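Local coordinates for protein nicotinate-nucleotide pyrophosphorylase (Pyrococcus furiosus, PDB 2I14) that probably makes nicotinate mononucleotide from nicotinate and phosphoribosyl pyrophosphate, at the cost of ATP, on the way to NAD, at residues K22-Y27 and Y107-L112; A46-T51 and F306-V311; V65-K70 and L112-Q117; I75-Y80 and L95-D100. All coordinates share one frame; numbering follows the deposited sequence.

Overall arrangement
All four contacts are largely buried and lie on the same side of the chain's centre, contact 3 nearest to it at about 12 Å between centres. Contacts 2 and 4 belong to one antiparallel sheet, in which strands 43-49 and 95-98 are neighbours, and both rest on backbone hydrogen bonds. Contacts 1 and 3 both use helix 108-131 and share Leu112. Contact 3 is an apolar helix pair, whose Val68 touches Leu95 of contact 4. Contact 1 is small and polar, turning on one threonine hydroxyl. Contacts 1 and 3 also face a second subunit, whereas the two segments of contact 4 meet no other chain of the assembly.

Contact 1 (K22-Y27 and Y107-L112); sequences KTTDVY and YETALL. With PCP (1-alpha-pyrophosphoryl-2-alpha,3-alpha-dihydroxy-4-beta-cyclopentane-methanol-5-phosphate), chain L.
Thr109, in the first turn of helix 108-131, reaches into the bend formed by Thr23, Thr24 and Asp25, and its three side-chain heavy atoms make most of the junction. At the root, Thr109 CB lies 3.5 Å from Thr24 CA, and the two threonine side chains cross at about a right angle. Beyond CB the chain forks. The methyl CG2, anti to the backbone N, rests against the carbonyl oxygen of Thr23. On the other branch, chi1 of -47° sets OG1 anti to the carbonyl carbon, where it meets Asp25. Asp25 N donates to Thr109 OG1 over 3.2 Å, with a bend to 143° at the hydrogen. The same hydroxyl gives a weak bond of its own, 3.0 Å from Thr109 OG1 to Asp25 OD2. One OG1 therefore engages both the backbone and the carboxylate of a single residue. That carboxylate has firmer partners in a second subunit: OD1 is hydrogen-bonded to Ser166 of that subunit, and OD2 forms a salt bridge with Arg143 of it. A valine in place of Thr109 would probably leave Asp25 N without its acceptor and the carboxylate with one tether fewer. Two residues beyond Asp25, Tyr27 OH donates to PCP O2B at 2.7 Å, the phosphate oxygen lying in the ring plane at its edge. PCP is also hydrogen-bonded to Gly276 N and Gly296 N of the second subunit. A pocket built from two subunits in this way is characteristic of the quinolinate phosphoribosyltransferase family, where the N-terminal domain of one subunit faces the barrel of another.

Contact 2 (A46-T51 and F306-V311); sequences ADVTTT and FALDIV
Asp47 O receives two donors from the opposite strand. The N-H of Asp309 reaches it in the carbonyl plane, with 2.7 Å from Asp309 N to Asp47 O. The second donor is a carbon: Leu308 CA sends its hydrogen to the same oxygen across 3.1 Å. In return Asp47 N donates to Asp309 O at 2.8 Å, here from 50° above the carbonyl plane. Thr49 and Ala307 form the next hydrogen-bonded pair, and Ala307 N approaches Thr49 O nearly along the C=O axis, 2.8 Å away. These bonds define an antiparallel pairing that unites strand 43-49, from the N-terminal domain, with strand 307-313, which follows the barrel strands in the chain. Segments some 255 residues apart thus become neighbours in the large antiparallel sheet. Ala46, Val48, Leu308 and Ile310 occupy one face. In Leu308, chi1 of -180° sets CG anti to the backbone N and chi2 of -72° orients the two methyls, CD2 meeting Ala46 CB and, at 3.5 Å, Val48 CG2. Helix 108-131 packs on this side, with Glu108 touching Leu308 and Leu115 touching Phe306. Phe306 adds its ring: Val48 CG1 lies 4.0 Å from Phe306 CD2, the two side chains crossing at about a right angle, and the ring meets that of Phe88. From the face that carries Asp47 and Asp309, Asp47 CB lies 3.4 Å from Val311 CG1, these side chains too crossing at about a right angle. Asp47 OD1 takes its hydrogen bond from Gln96 NE2, while Asp309 brings its side chain to about 5 Å from the nearest atom of a bound PCP.

Contact 3 (V65-K70 and L112-Q117); sequences VEEVAK and LGMLSQ
Met114 meets Glu67 and Val68 through a side chain that runs out and then bends: chi1 of -65° places CG anti to the carbonyl carbon, the next torsion is extended, and chi3 of -76° turns CE toward helix 65-72. The sulfur arrives beside Glu67, with Met114 SD 3.5 Å from Glu67 CB. The terminal methyl goes further, lying 3.7 Å from Val68 CA and crossing the valine side chain obliquely at 3.8 Å between Met114 CE and Val68 CG2. The same valine methyl is met by Leu115 CD2, also at 3.8 Å, the leucine crossing it at about a right angle. Val68 CG2 thus sits against two residues of helix 108-131. An alanine at Met114 would probably open a gap beside Val68 and the CB of Glu67, where SD and CE now lie. The carboxylate of Glu67 stays beside the methionine, Glu67 OE1 3.9 Å from Met114 SD, while its OE2 accepts from Tyr11 N of a second subunit. With axes 8.8 Å apart and 172° between their directions, the segments form a close antiparallel helix pair. Leu115 also touches Val48, and Val68 touches Leu95, the packing of helices upon a sheet that characterises this alpha/beta N-terminal domain.

Contact 4 (I75-Y80 and L95-D100); sequences IPVNVY and LQIEGD
Tyr80 and Glu98 join their side chains across two neighbouring strands: Tyr80 OH donates to Glu98 OE2 at 2.7 Å, meeting the oxygen nearly in line with its C-O bond. Glu98 OE2 lies near the ring plane at the edge, though the ring and carboxylate planes are turned 43° apart. Glu98 spans the distance with CG anti to its backbone N (chi1 -157°) and an extended chain beyond. Next come the backbone bonds, Glu98 N to Asn78 O at 2.9 Å and Gln96 N to Tyr80 O at 2.9 Å, while the return bond from Tyr80 N to Gln96 O is weak. The strands run antiparallel, 165° between their directions, and lie inside the large sheet with strand 43-49 beside 95-98 and strand 357-365 beside 77-81. The face that carries Val77, Val79 and Ile97 is apolar. Val77 packs by Ile97, and Val79 CG1 lies 4.4 Å from Ile97 CG1. Leu95 is a further neighbour, its CG 4.1 Å from Val79 CG1. Helix 65-72 packs over this face, Leu72 touching Val79 and Ile97. Farther out, Arg327 holds Glu98 OE2 in a salt bridge, giving the oxygen that Tyr80 grips a second partner, and Asn367 N is hydrogen-bonded to Asn78 OD1.

Contact 1 (K22-Y27 and Y107-L112)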
loop_
_atom_site.group_PDB
_atom_site.type_symbol
_atom_site.label_atom_id
_atom_site.label_comp_id
_atom_site.label_asym_id
_atom_site.label_seq_id
_atom_site.Cartn_x
_atom_site.Cartn_y
_atom_site.Cartn_z
ATOM N N LYS A 22 18.725 5.804 -44.824
ATOM C CA LYS A 22 19.623 4.712 -44.448
ATOM C C LYS A 22 19.472 4.272 -42.989
ATOM O O LYS A 22 19.987 3.220 -42.596
ATOM C CB LYS A 22 21.080 5.132 -44.678
ATOM C CG LYS A 22 21.781 4.426 -45.835
ATOM C CD LYS A 22 21.188 4.806 -47.192
ATOM C CE LYS A 22 21.972 4.170 -48.331
ATOM N NZ LYS A 22 21.448 4.583 -49.661
ATOM N N THR A 23 18.769 5.079 -42.194
ATOM C CA THR A 23 18.573 4.786 -40.777
ATOM C C THR A 23 17.228 4.162 -40.448
ATOM O O THR A 23 16.794 4.212 -39.300
ATOM C CB THR A 23 18.699 6.068 -39.923
ATOM O OG1 THR A 23 17.833 7.079 -40.459
ATOM C CG2 THR A 23 20.131 6.572 -39.907
ATOM N N THR A 24 16.559 3.574 -41.427
ATOM C CA THR A 24 15.262 2.992 -41.126
ATOM C C THR A 24 15.330 1.523 -40.772
ATOM O O THR A 24 16.398 0.905 -40.801
ATOM C CB THR A 24 14.261 3.172 -42.291
ATOM O OG1 THR A 24 14.545 2.236 -43.331
ATOM C CG2 THR A 24 14.365 4.567 -42.852
ATOM N N ASP A 25 14.169 0.981 -40.415
ATOM C CA ASP A 25 14.029 -0.430 -40.060
ATOM C C ASP A 25 13.915 -1.185 -41.395
ATOM O O ASP A 25 13.052 -0.857 -42.221
ATOM C CB ASP A 25 12.755 -0.649 -39.218
ATOM C CG ASP A 25 12.649 0.303 -38.017
ATOM O OD1 ASP A 25 13.618 0.418 -37.237
ATOM O OD2 ASP A 25 11.583 0.927 -37.841
ATOM N N VAL A 26 14.772 -2.182 -41.607
ATOM C CA VAL A 26 14.754 -2.933 -42.862
ATOM C C VAL A 26 13.382 -3.300 -43.366
ATOM O O VAL A 26 13.094 -3.106 -44.541
ATOM C CB VAL A 26 15.543 -4.251 -42.792
ATOM C CG1 VAL A 26 17.021 -3.960 -42.697
ATOM C CG2 VAL A 26 15.049 -5.099 -41.618
ATOM N N TYR A 27 12.531 -3.821 -42.488
ATOM C CA TYR A 27 11.213 -4.230 -42.937
ATOM C C TYR A 27 10.405 -3.135 -43.649
ATOM O O TYR A 27 9.312 -3.387 -44.172
ATOM C CB TYR A 27 10.416 -4.851 -41.785
ATOM C CG TYR A 27 9.757 -3.885 -40.841
ATOM C CD1 TYR A 27 8.514 -4.189 -40.281
ATOM C CD2 TYR A 27 10.372 -2.689 -40.474
ATOM C CE1 TYR A 27 7.895 -3.327 -39.376
ATOM C CE2 TYR A 27 9.759 -1.816 -39.565
ATOM C CZ TYR A 27 8.522 -2.150 -39.023
ATOM O OH TYR A 27 7.917 -1.334 -38.108
ATOM N N TYR A 107 10.498 6.581 -44.284
ATOM C CA TYR A 107 10.913 7.704 -43.447
ATOM C C TYR A 107 10.269 7.733 -42.071
ATOM O O TYR A 107 10.343 8.740 -41.365
ATOM C CB TYR A 107 10.663 9.034 -44.167
ATOM C CG TYR A 107 11.652 9.285 -45.275
ATOM C CD1 TYR A 107 11.345 8.976 -46.599
ATOM C CD2 TYR A 107 12.929 9.768 -44.989
ATOM C CE1 TYR A 107 12.288 9.135 -47.613
ATOM C CE2 TYR A 107 13.885 9.931 -45.992
ATOM C CZ TYR A 107 13.558 9.612 -47.304
ATOM O OH TYR A 107 14.506 9.758 -48.300
ATOM N N GLU A 108 9.643 6.630 -41.683
ATOM C CA GLU A 108 9.013 6.569 -40.379
ATOM C C GLU A 108 10.073 6.602 -39.296
ATOM O O GLU A 108 10.084 7.482 -38.439
ATOM C CB GLU A 108 8.199 5.291 -40.236
ATOM C CG GLU A 108 7.005 5.240 -41.149
ATOM C CD GLU A 108 5.948 4.256 -40.670
ATOM O OE1 GLU A 108 5.744 4.181 -39.435
ATOM O OE2 GLU A 108 5.314 3.577 -41.525
ATOM N N THR A 109 10.976 5.637 -39.350
ATOM C CA THR A 109 12.033 5.530 -38.361
ATOM C C THR A 109 12.706 6.869 -38.031
ATOM O O THR A 109 13.130 7.122 -36.887
ATOM C CB THR A 109 13.081 4.546 -38.847
ATOM O OG1 THR A 109 12.419 3.371 -39.328
ATOM C CG2 THR A 109 14.033 4.175 -37.715
ATOM N N ALA A 110 12.794 7.731 -39.029
ATOM C CA ALA A 110 13.432 9.010 -38.826
ATOM C C ALA A 110 12.466 10.067 -38.324
ATOM O O ALA A 110 12.714 10.696 -37.305
ATOM C CB ALA A 110 14.090 9.469 -40.122
ATOM N N LEU A 111 11.362 10.266 -39.036
ATOM C CA LEU A 111 10.403 11.291 -38.633
ATOM C C LEU A 111 9.844 11.080 -37.225
ATOM O O LEU A 111 9.859 12.014 -36.414
ATOM C CB LEU A 111 9.274 11.415 -39.669
ATOM C CG LEU A 111 8.182 10.364 -39.821
ATOM C CD1 LEU A 111 7.093 10.640 -38.804
ATOM C CD2 LEU A 111 7.605 10.445 -41.228
ATOM N N LEU A 112 9.371 9.872 -36.921
ATOM C CA LEU A 112 8.833 9.603 -35.593
ATOM C C LEU A 112 9.878 9.893 -34.517
ATOM O O LEU A 112 9.575 10.487 -33.496
ATOM C CB LEU A 112 8.361 8.151 -35.475
ATOM C CG LEU A 112 7.083 7.776 -36.221
ATOM C CD1 LEU A 112 6.732 6.322 -35.935
ATOM C CD2 LEU A 112 5.950 8.700 -35.794
HETATM C C1 PCP L . 6.162 -1.338 -32.816
HETATM C C2 PCP L . 7.578 -0.815 -33.150
HETATM C C3 PCP L . 8.501 -2.049 -32.974
HETATM C C4 PCP L . 7.875 -2.844 -31.803
HETATM C C5 PCP L . 6.419 -2.560 -31.994
HETATM C CP PCP L . 8.404 -2.466 -30.381
HETATM O O1 PCP L . 5.447 -1.845 -34.062
HETATM O O2 PCP L . 7.645 -0.312 -34.489
HETATM O O3 PCP L . 8.538 -2.899 -34.133
HETATM O OP PCP L . 8.189 -1.073 -29.976
HETATM P P PCP L . 7.800 -0.638 -28.457
HETATM O O1P PCP L . 8.641 0.533 -28.120
HETATM O O2P PCP L . 8.097 -1.812 -27.582
HETATM O O3P PCP L . 6.351 -0.292 -28.495
HETATM P PA PCP L . 3.966 -2.417 -34.091
HETATM O O1A PCP L . 3.084 -1.366 -33.445
HETATM O O2A PCP L . 3.988 -3.696 -33.286
HETATM O O3A PCP L . 3.696 -2.617 -35.619
HETATM P PB PCP L . 4.053 -1.892 -36.944
HETATM O O1B PCP L . 3.310 -2.450 -38.108
HETATM O O2B PCP L . 5.465 -2.023 -37.259
HETATM O O3B PCP L . 3.749 -0.434 -36.882
#

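Contact 2 (A46-T51 and F306-V311)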
loop_
_atom_site.group_PDB
_atom_site.type_symbol
_atom_site.label_atom_id
_atom_site.label_comp_id
_atom_site.label_asym_id
_atom_site.label_seq_id
_atom_site.Cartn_x
_atom_site.Cartn_y
_atom_site.Cartn_z
ATOM N N ALA A 46 -1.495 9.160 -44.069
ATOM C CA ALA A 46 -1.030 8.605 -42.809
ATOM C C ALA A 46 -1.143 9.661 -41.702
ATOM O O ALA A 46 -0.986 10.862 -41.934
ATOM C CB ALA A 46 0.416 8.104 -42.950
ATOM N N ASP A 47 -1.438 9.183 -40.498
ATOM C CA ASP A 47 -1.604 10.011 -39.314
ATOM C C ASP A 47 -0.482 9.751 -38.320
ATOM O O ASP A 47 0.072 8.646 -38.256
ATOM C CB ASP A 47 -2.925 9.649 -38.628
ATOM C CG ASP A 47 -3.960 10.756 -38.702
ATOM O OD1 ASP A 47 -3.750 11.704 -39.493
ATOM O OD2 ASP A 47 -4.989 10.667 -37.978
ATOM N N VAL A 48 -0.146 10.773 -37.542
ATOM C CA VAL A 48 0.863 10.631 -36.506
ATOM C C VAL A 48 0.201 11.019 -35.187
ATOM O O VAL A 48 -0.256 12.156 -35.020
ATOM C CB VAL A 48 2.072 11.519 -36.764
ATOM C CG1 VAL A 48 2.989 11.472 -35.572
ATOM C CG2 VAL A 48 2.818 11.024 -37.978
ATOM N N THR A 49 0.118 10.060 -34.268
ATOM C CA THR A 49 -0.500 10.290 -32.951
ATOM C C THR A 49 0.164 9.440 -31.863
ATOM O O THR A 49 1.183 8.797 -32.084
ATOM C CB THR A 49 -1.985 9.884 -32.948
ATOM O OG1 THR A 49 -2.059 8.469 -33.151
ATOM C CG2 THR A 49 -2.759 10.572 -34.068
ATOM N N THR A 50 -0.423 9.465 -30.678
ATOM C CA THR A 50 0.042 8.646 -29.560
ATOM C C THR A 50 -1.237 8.279 -28.877
ATOM O O THR A 50 -2.201 9.050 -28.895
ATOM C CB THR A 50 0.885 9.386 -28.483
ATOM O OG1 THR A 50 0.127 10.462 -27.922
ATOM C CG2 THR A 50 2.133 9.927 -29.062
ATOM N N THR A 51 -1.244 7.105 -28.266
ATOM C CA THR A 51 -2.428 6.642 -27.557
ATOM C C THR A 51 -2.238 6.986 -26.097
ATOM O O THR A 51 -3.133 6.798 -25.280
ATOM C CB THR A 51 -2.607 5.123 -27.701
ATOM O OG1 THR A 51 -1.397 4.469 -27.305
ATOM C CG2 THR A 51 -2.936 4.758 -29.144
ATOM N N PHE A 306 5.017 8.169 -30.318
ATOM C CA PHE A 306 4.407 8.645 -31.565
ATOM C C PHE A 306 4.399 7.545 -32.629
ATOM O O PHE A 306 5.403 6.874 -32.835
ATOM C CB PHE A 306 5.173 9.878 -32.085
ATOM C CG PHE A 306 4.624 11.193 -31.600
ATOM C CD1 PHE A 306 5.479 12.218 -31.203
ATOM C CD2 PHE A 306 3.252 11.416 -31.551
ATOM C CE1 PHE A 306 4.979 13.449 -30.757
ATOM C CE2 PHE A 306 2.736 12.643 -31.106
ATOM C CZ PHE A 306 3.607 13.661 -30.707
ATOM N N ALA A 307 3.272 7.355 -33.302
ATOM C CA ALA A 307 3.200 6.332 -34.336
ATOM C C ALA A 307 2.580 6.851 -35.628
ATOM O O ALA A 307 1.678 7.682 -35.603
ATOM C CB ALA A 307 2.418 5.130 -33.826
ATOM N N LEU A 308 3.077 6.355 -36.757
ATOM C CA LEU A 308 2.571 6.743 -38.072
ATOM C C LEU A 308 1.639 5.640 -38.584
ATOM O O LEU A 308 2.075 4.516 -38.852
ATOM C CB LEU A 308 3.748 6.931 -39.044
ATOM C CG LEU A 308 3.464 7.349 -40.492
ATOM C CD1 LEU A 308 2.847 6.209 -41.305
ATOM C CD2 LEU A 308 2.535 8.550 -40.472
ATOM N N ASP A 309 0.357 5.952 -38.725
ATOM C CA ASP A 309 -0.600 4.955 -39.205
ATOM C C ASP A 309 -1.519 5.454 -40.315
ATOM O O ASP A 309 -2.184 6.477 -40.163
ATOM C CB ASP A 309 -1.483 4.463 -38.061
ATOM C CG ASP A 309 -0.689 4.048 -36.846
ATOM O OD1 ASP A 309 0.365 3.394 -37.002
ATOM O OD2 ASP A 309 -1.130 4.364 -35.725
ATOM N N ILE A 310 -1.565 4.717 -41.425
ATOM C CA ILE A 310 -2.439 5.083 -42.542
ATOM C C ILE A 310 -3.898 4.966 -42.098
ATOM O O ILE A 310 -4.366 3.899 -41.714
ATOM C CB ILE A 310 -2.167 4.197 -43.776
ATOM C CG1 ILE A 310 -1.815 2.782 -43.336
ATOM C CG2 ILE A 310 -1.009 4.764 -44.573
ATOM C CD1 ILE A 310 -1.201 1.952 -44.439
ATOM N N VAL A 311 -4.593 6.095 -42.124
ATOM C CA VAL A 311 -5.987 6.171 -41.711
ATOM C C VAL A 311 -6.929 6.312 -42.905
ATOM O O VAL A 311 -8.150 6.337 -42.746
ATOM C CB VAL A 311 -6.209 7.369 -40.788
ATOM C CG1 VAL A 311 -5.238 7.312 -39.625
ATOM C CG2 VAL A 311 -6.018 8.646 -41.566
#

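Contact 3 (V65-K70 and L112-Q117)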
loop_
_atom_site.group_PDB
_atom_site.type_symbol
_atom_site.label_atom_id
_atom_site.label_comp_id
_atom_site.label_asym_id
_atom_site.label_seq_id
_atom_site.Cartn_x
_atom_site.Cartn_y
_atom_site.Cartn_z
ATOM N N VAL A 65 8.470 19.507 -35.687
ATOM C CA VAL A 65 7.797 19.728 -36.961
ATOM C C VAL A 65 8.797 20.262 -38.003
ATOM O O VAL A 65 8.695 19.964 -39.188
ATOM C CB VAL A 65 6.644 20.749 -36.804
ATOM C CG1 VAL A 65 5.653 20.601 -37.956
ATOM C CG2 VAL A 65 5.971 20.562 -35.460
ATOM N N GLU A 66 9.766 21.051 -37.552
ATOM C CA GLU A 66 10.772 21.614 -38.446
ATOM C C GLU A 66 11.590 20.514 -39.114
ATOM O O GLU A 66 11.441 20.263 -40.309
ATOM C CB GLU A 66 11.707 22.539 -37.666
ATOM C CG GLU A 66 12.335 23.656 -38.493
ATOM C CD GLU A 66 13.070 24.673 -37.623
ATOM O OE1 GLU A 66 14.318 24.571 -37.512
ATOM O OE2 GLU A 66 12.390 25.564 -37.044
ATOM N N GLU A 67 12.452 19.859 -38.341
ATOM C CA GLU A 67 13.274 18.791 -38.884
ATOM C C GLU A 67 12.488 17.835 -39.773
ATOM O O GLU A 67 13.014 17.343 -40.762
ATOM C CB GLU A 67 13.933 17.985 -37.770
ATOM C CG GLU A 67 14.909 18.754 -36.907
ATOM C CD GLU A 67 15.821 17.825 -36.118
ATOM O OE1 GLU A 67 15.314 16.853 -35.523
ATOM O OE2 GLU A 67 17.044 18.060 -36.084
ATOM N N VAL A 68 11.235 17.561 -39.438
ATOM C CA VAL A 68 10.465 16.643 -40.266
ATOM C C VAL A 68 10.216 17.215 -41.654
ATOM O O VAL A 68 10.233 16.489 -42.651
ATOM C CB VAL A 68 9.120 16.265 -39.600
ATOM C CG1 VAL A 68 8.153 15.686 -40.631
ATOM C CG2 VAL A 68 9.375 15.229 -38.504
ATOM N N ALA A 69 9.985 18.519 -41.725
ATOM C CA ALA A 69 9.761 19.149 -43.011
ATOM C C ALA A 69 11.078 19.082 -43.797
ATOM O O ALA A 69 11.099 18.738 -44.977
ATOM C CB ALA A 69 9.313 20.589 -42.813
ATOM N N LYS A 70 12.180 19.387 -43.126
ATOM C CA LYS A 70 13.490 19.354 -43.763
ATOM C C LYS A 70 13.899 17.937 -44.155
ATOM O O LYS A 70 14.936 17.744 -44.779
ATOM C CB LYS A 70 14.560 19.946 -42.830
ATOM C CG LYS A 70 14.418 21.449 -42.548
ATOM C CD LYS A 70 15.453 22.300 -43.299
ATOM C CE LYS A 70 15.265 22.250 -44.828
ATOM N NZ LYS A 70 16.292 23.045 -45.610
ATOM N N LEU A 112 9.371 9.872 -36.921
ATOM C CA LEU A 112 8.833 9.603 -35.593
ATOM C C LEU A 112 9.878 9.893 -34.517
ATOM O O LEU A 112 9.575 10.487 -33.496
ATOM C CB LEU A 112 8.361 8.151 -35.475
ATOM C CG LEU A 112 7.083 7.776 -36.221
ATOM C CD1 LEU A 112 6.732 6.322 -35.935
ATOM C CD2 LEU A 112 5.950 8.700 -35.794
ATOM N N GLY A 113 11.114 9.476 -34.734
ATOM C CA GLY A 113 12.134 9.753 -33.735
ATOM C C GLY A 113 12.334 11.252 -33.540
ATOM O O GLY A 113 12.581 11.738 -32.435
ATOM N N MET A 114 12.214 11.996 -34.631
ATOM C CA MET A 114 12.378 13.433 -34.578
ATOM C C MET A 114 11.282 14.090 -33.747
ATOM O O MET A 114 11.550 15.008 -32.963
ATOM C CB MET A 114 12.405 14.016 -35.996
ATOM C CG MET A 114 13.623 13.553 -36.813
ATOM S SD MET A 114 13.974 14.491 -38.349
ATOM C CE MET A 114 12.752 13.885 -39.434
ATOM N N LEU A 115 10.051 13.625 -33.899
ATOM C CA LEU A 115 8.955 14.207 -33.130
ATOM C C LEU A 115 8.971 13.684 -31.688
ATOM O O LEU A 115 8.878 14.445 -30.731
ATOM C CB LEU A 115 7.605 13.886 -33.808
ATOM C CG LEU A 115 7.417 14.316 -35.291
ATOM C CD1 LEU A 115 6.169 13.686 -35.913
ATOM C CD2 LEU A 115 7.329 15.819 -35.381
ATOM N N SER A 116 9.141 12.376 -31.552
ATOM C CA SER A 116 9.127 11.692 -30.265
ATOM C C SER A 116 10.025 12.162 -29.129
ATOM O O SER A 116 9.541 12.511 -28.050
ATOM C CB SER A 116 9.377 10.212 -30.489
ATOM O OG SER A 116 8.390 9.702 -31.350
ATOM N N GLN A 117 11.330 12.171 -29.343
ATOM C CA GLN A 117 12.217 12.551 -28.264
ATOM C C GLN A 117 12.177 14.053 -27.951
ATOM O O GLN A 117 12.302 14.463 -26.794
ATOM C CB GLN A 117 13.635 12.092 -28.602
ATOM C CG GLN A 117 14.584 12.043 -27.415
ATOM C CD GLN A 117 15.996 11.567 -27.796
ATOM O OE1 GLN A 117 16.873 11.456 -26.932
ATOM N NE2 GLN A 117 16.216 11.280 -29.090
#

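Contact 4 (I75-Y80 and L95-D100)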
loop_
_atom_site.group_PDB
_atom_site.type_symbol
_atom_site.label_atom_id
_atom_site.label_comp_id
_atom_site.label_asym_id
_atom_site.label_seq_id
_atom_site.Cartn_x
_atom_site.Cartn_y
_atom_site.Cartn_z
ATOM N N ILE A 75 10.114 15.379 -51.724
ATOM C CA ILE A 75 9.563 14.043 -51.802
ATOM C C ILE A 75 8.077 14.134 -52.166
ATOM O O ILE A 75 7.340 14.956 -51.617
ATOM C CB ILE A 75 9.783 13.289 -50.468
ATOM C CG1 ILE A 75 11.280 13.003 -50.298
ATOM C CG2 ILE A 75 8.974 11.989 -50.442
ATOM C CD1 ILE A 75 11.630 12.144 -49.098
ATOM N N PRO A 76 7.631 13.291 -53.111
ATOM C CA PRO A 76 6.280 13.149 -53.671
ATOM C C PRO A 76 5.085 13.149 -52.709
ATOM O O PRO A 76 4.129 12.393 -52.920
ATOM C CB PRO A 76 6.368 11.832 -54.432
ATOM C CG PRO A 76 7.780 11.804 -54.873
ATOM C CD PRO A 76 8.527 12.257 -53.659
ATOM N N VAL A 77 5.104 13.999 -51.685
ATOM C CA VAL A 77 4.002 14.014 -50.726
ATOM C C VAL A 77 3.632 15.369 -50.131
ATOM O O VAL A 77 4.373 16.344 -50.244
ATOM C CB VAL A 77 4.305 13.081 -49.533
ATOM C CG1 VAL A 77 4.457 11.641 -50.007
ATOM C CG2 VAL A 77 5.572 13.555 -48.827
ATOM N N ASN A 78 2.466 15.408 -49.491
ATOM C CA ASN A 78 1.992 16.608 -48.812
ATOM C C ASN A 78 2.156 16.359 -47.320
ATOM O O ASN A 78 2.006 15.228 -46.852
ATOM C CB ASN A 78 0.520 16.878 -49.111
ATOM C CG ASN A 78 0.287 17.249 -50.549
ATOM O OD1 ASN A 78 1.145 17.861 -51.187
ATOM N ND2 ASN A 78 -0.883 16.895 -51.070
ATOM N N VAL A 79 2.465 17.405 -46.570
ATOM C CA VAL A 79 2.653 17.249 -45.141
ATOM C C VAL A 79 1.943 18.350 -44.365
ATOM O O VAL A 79 2.394 19.497 -44.336
ATOM C CB VAL A 79 4.150 17.275 -44.781
ATOM C CG1 VAL A 79 4.322 16.983 -43.306
ATOM C CG2 VAL A 79 4.919 16.276 -45.631
ATOM N N TYR A 80 0.821 18.008 -43.744
ATOM C CA TYR A 80 0.076 18.984 -42.951
ATOM C C TYR A 80 0.519 18.789 -41.504
ATOM O O TYR A 80 0.909 17.686 -41.109
ATOM C CB TYR A 80 -1.432 18.752 -43.080
ATOM C CG TYR A 80 -1.871 18.372 -44.478
ATOM C CD1 TYR A 80 -1.510 17.138 -45.024
ATOM C CD2 TYR A 80 -2.664 19.228 -45.243
ATOM C CE1 TYR A 80 -1.931 16.759 -46.297
ATOM C CE2 TYR A 80 -3.096 18.858 -46.519
ATOM C CZ TYR A 80 -2.727 17.617 -47.041
ATOM O OH TYR A 80 -3.170 17.212 -48.288
ATOM N N LEU A 95 0.507 15.532 -37.030
ATOM C CA LEU A 95 1.093 15.665 -38.368
ATOM C C LEU A 95 0.568 14.568 -39.296
ATOM O O LEU A 95 0.468 13.406 -38.896
ATOM C CB LEU A 95 2.622 15.601 -38.276
ATOM C CG LEU A 95 3.414 15.563 -39.587
ATOM C CD1 LEU A 95 4.865 15.961 -39.332
ATOM C CD2 LEU A 95 3.331 14.168 -40.197
ATOM N N GLN A 96 0.231 14.942 -40.528
ATOM C CA GLN A 96 -0.283 13.987 -41.507
ATOM C C GLN A 96 0.595 13.973 -42.751
ATOM O O GLN A 96 1.371 14.898 -42.981
ATOM C CB GLN A 96 -1.716 14.350 -41.892
ATOM C CG GLN A 96 -2.650 14.425 -40.709
ATOM C CD GLN A 96 -4.061 14.840 -41.095
ATOM O OE1 GLN A 96 -4.274 15.929 -41.635
ATOM N NE2 GLN A 96 -5.037 13.972 -40.814
ATOM N N ILE A 97 0.496 12.908 -43.535
ATOM C CA ILE A 97 1.266 12.819 -44.759
ATOM C C ILE A 97 0.429 12.163 -45.834
ATOM O O ILE A 97 -0.241 11.154 -45.591
ATOM C CB ILE A 97 2.534 11.999 -44.594
ATOM C CG1 ILE A 97 3.437 12.632 -43.543
ATOM C CG2 ILE A 97 3.274 11.947 -45.921
ATOM C CD1 ILE A 97 4.757 11.907 -43.376
ATOM N N GLU A 98 0.464 12.734 -47.031
ATOM C CA GLU A 98 -0.306 12.183 -48.127
ATOM C C GLU A 98 0.581 11.823 -49.309
ATOM O O GLU A 98 1.499 12.563 -49.663
ATOM C CB GLU A 98 -1.375 13.180 -48.546
ATOM C CG GLU A 98 -2.525 12.535 -49.257
ATOM C CD GLU A 98 -3.736 13.432 -49.312
ATOM O OE1 GLU A 98 -4.786 12.975 -49.820
ATOM O OE2 GLU A 98 -3.634 14.592 -48.846
ATOM N N GLY A 99 0.310 10.667 -49.906
ATOM C CA GLY A 99 1.095 10.235 -51.043
ATOM C C GLY A 99 1.182 8.732 -51.172
ATOM O O GLY A 99 0.482 7.986 -50.484
ATOM N N ASP A 100 2.047 8.288 -52.074
ATOM C CA ASP A 100 2.244 6.868 -52.305
ATOM C C ASP A 100 3.091 6.365 -51.146
ATOM O O ASP A 100 4.222 6.823 -50.963
ATOM C CB ASP A 100 2.985 6.662 -53.631
ATOM C CG ASP A 100 2.963 5.210 -54.111
ATOM O OD1 ASP A 100 3.594 4.927 -55.157
ATOM O OD2 ASP A 100 2.319 4.360 -53.453
#